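PDB 3HM0: probable Thioesterase from Bartonella henselae, which probably hydrolyses thioesters, such as acyl-coenzyme A compounds, as a member of the thioesterase superfamily. Local coordinates for residues A[103-106]-A[107-111]. Residues are numbered along the deposited sequence; the frame is centred on the assembly and turned at random.
Sequences RPAQ and IDNLL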
loop_
_atom_site.group_PDB
_atom_site.type_symbol
_atom_site.label_atom_id
_atom_site.label_comp_id
_atom_site.label_asym_id
_atom_site.label_seq_id
_atom_site.Cartn_x
_atom_site.Cartn_y
_atom_site.Cartn_z
ATOM N N ARG A 103 10.478 18.269 -4.109
ATOM C CA ARG A 103 11.714 17.724 -3.619
ATOM C C ARG A 103 11.411 16.388 -2.991
ATOM O O ARG A 103 10.299 16.177 -2.485
ATOM C CB ARG A 103 12.276 18.633 -2.557
ATOM C CG ARG A 103 12.892 19.918 -3.076
ATOM C CD ARG A 103 13.766 20.539 -1.983
ATOM N NE ARG A 103 14.166 21.901 -2.321
ATOM C CZ ARG A 103 13.349 22.961 -2.359
ATOM N NH1 ARG A 103 12.036 22.853 -2.093
ATOM N NH2 ARG A 103 13.855 24.155 -2.677
ATOM N N PRO A 104 12.395 15.476 -3.004
ATOM C CA PRO A 104 12.119 14.128 -2.543
ATOM C C PRO A 104 12.408 13.916 -1.052
ATOM O O PRO A 104 13.325 14.537 -0.498
ATOM C CB PRO A 104 13.056 13.288 -3.404
ATOM C CG PRO A 104 14.228 14.193 -3.668
ATOM C CD PRO A 104 13.748 15.608 -3.579
ATOM N N ALA A 105 11.627 13.051 -0.406
ATOM C CA ALA A 105 11.969 12.620 0.948
ATOM C C ALA A 105 12.820 11.373 0.879
ATOM O O ALA A 105 12.594 10.526 0.043
ATOM C CB ALA A 105 10.736 12.381 1.774
ATOM N N GLN A 106 13.814 11.284 1.756
ATOM C CA GLN A 106 14.766 10.177 1.772
ATOM C C GLN A 106 14.412 9.188 2.885
ATOM O O GLN A 106 13.657 9.538 3.823
ATOM C CB GLN A 106 16.187 10.698 2.017
ATOM C CG GLN A 106 16.612 11.936 1.192
ATOM C CD GLN A 106 17.062 11.567 -0.206
ATOM O OE1 GLN A 106 17.417 10.414 -0.467
ATOM N NE2 GLN A 106 17.045 12.540 -1.118
ATOM N N ILE A 107 14.966 7.971 2.782
ATOM C CA ILE A 107 14.842 6.944 3.818
ATOM C C ILE A 107 15.235 7.512 5.159
ATOM O O ILE A 107 16.210 8.253 5.283
ATOM C CB ILE A 107 15.725 5.694 3.538
ATOM C CG1 ILE A 107 15.425 4.556 4.544
ATOM C CG2 ILE A 107 17.202 6.046 3.599
ATOM C CD1 ILE A 107 14.036 3.920 4.419
ATOM N N ASP A 108 14.450 7.174 6.166
ATOM C CA ASP A 108 14.711 7.650 7.520
ATOM C C ASP A 108 14.471 9.134 7.785
ATOM O O ASP A 108 14.608 9.558 8.929
ATOM C CB ASP A 108 16.120 7.262 7.989
ATOM C CG ASP A 108 16.139 6.847 9.438
ATOM O OD1 ASP A 108 15.045 6.528 9.960
ATOM O OD2 ASP A 108 17.231 6.821 10.063
ATOM N N ASN A 109 14.137 9.927 6.763
ATOM C CA ASN A 109 13.798 11.339 7.012
ATOM C C ASN A 109 12.687 11.437 8.018
ATOM O O ASN A 109 11.803 10.576 8.062
ATOM C CB ASN A 109 13.298 12.061 5.768
ATOM C CG ASN A 109 14.412 12.553 4.866
ATOM O OD1 ASN A 109 14.124 13.140 3.814
ATOM N ND2 ASN A 109 15.688 12.302 5.244
ATOM N N LEU A 110 12.741 12.492 8.821
ATOM C CA LEU A 110 11.655 12.835 9.708
ATOM C C LEU A 110 10.846 13.937 9.049
ATOM O O LEU A 110 11.370 15.027 8.771
ATOM C CB LEU A 110 12.184 13.285 11.056
ATOM C CG LEU A 110 11.108 13.529 12.115
ATOM C CD1 LEU A 110 10.068 12.402 12.182
ATOM C CD2 LEU A 110 11.801 13.718 13.474
ATOM N N LEU A 111 9.576 13.636 8.776
ATOM C CA LEU A 111 8.715 14.553 8.033
ATOM C C LEU A 111 7.808 15.370 8.956
ATOM O O LEU A 111 7.306 14.856 9.958
ATOM C CB LEU A 111 7.870 13.803 6.975
ATOM C CG LEU A 111 8.542 12.948 5.883
ATOM C CD1 LEU A 111 7.504 12.327 4.980
ATOM C CD2 LEU A 111 9.543 13.747 5.058
HETATM O O HOH W 1 14.787 15.114 2.188
#
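Asn109 meets Gln106 through two hydrogen bonds. Asn109 OD1 accepts from Gln106 N at 2.8 Å, an almost straight bond (172°), although the donor stands above the amide carbonyl plane. In return, Asn109 N donates to Gln106 O at 3.0 Å and closes a type II beta turn, with Asp108 at its third position in a positive-phi conformation. With CG anti to its own carbonyl carbon (chi1 -82°), the Asn109 amide folds back along the turn towards the residue that opens it. A water also donates to Asn109 OD1 at 2.6 Å and to Pro104 O at 3.1 Å, thereby tying the turn to the chain leading into it. The side chains of Gln106 and Asn109 run alongside each other, Gln106 CB lying 3.6 Å from Asn109 ND2, with their amide planes 70° apart. Ala105 CB packs on Leu111 CD2 at 3.8 Å, and both side chains also touch Leu138. Asp108 forms a salt bridge with Arg72 of the third subunit. The whole is a type II beta turn whose first residue is also held by the side chain of its fourth, leading from the loop after strand 90-101 into strand 110-120, consistent with the hotdog fold of this superfamily.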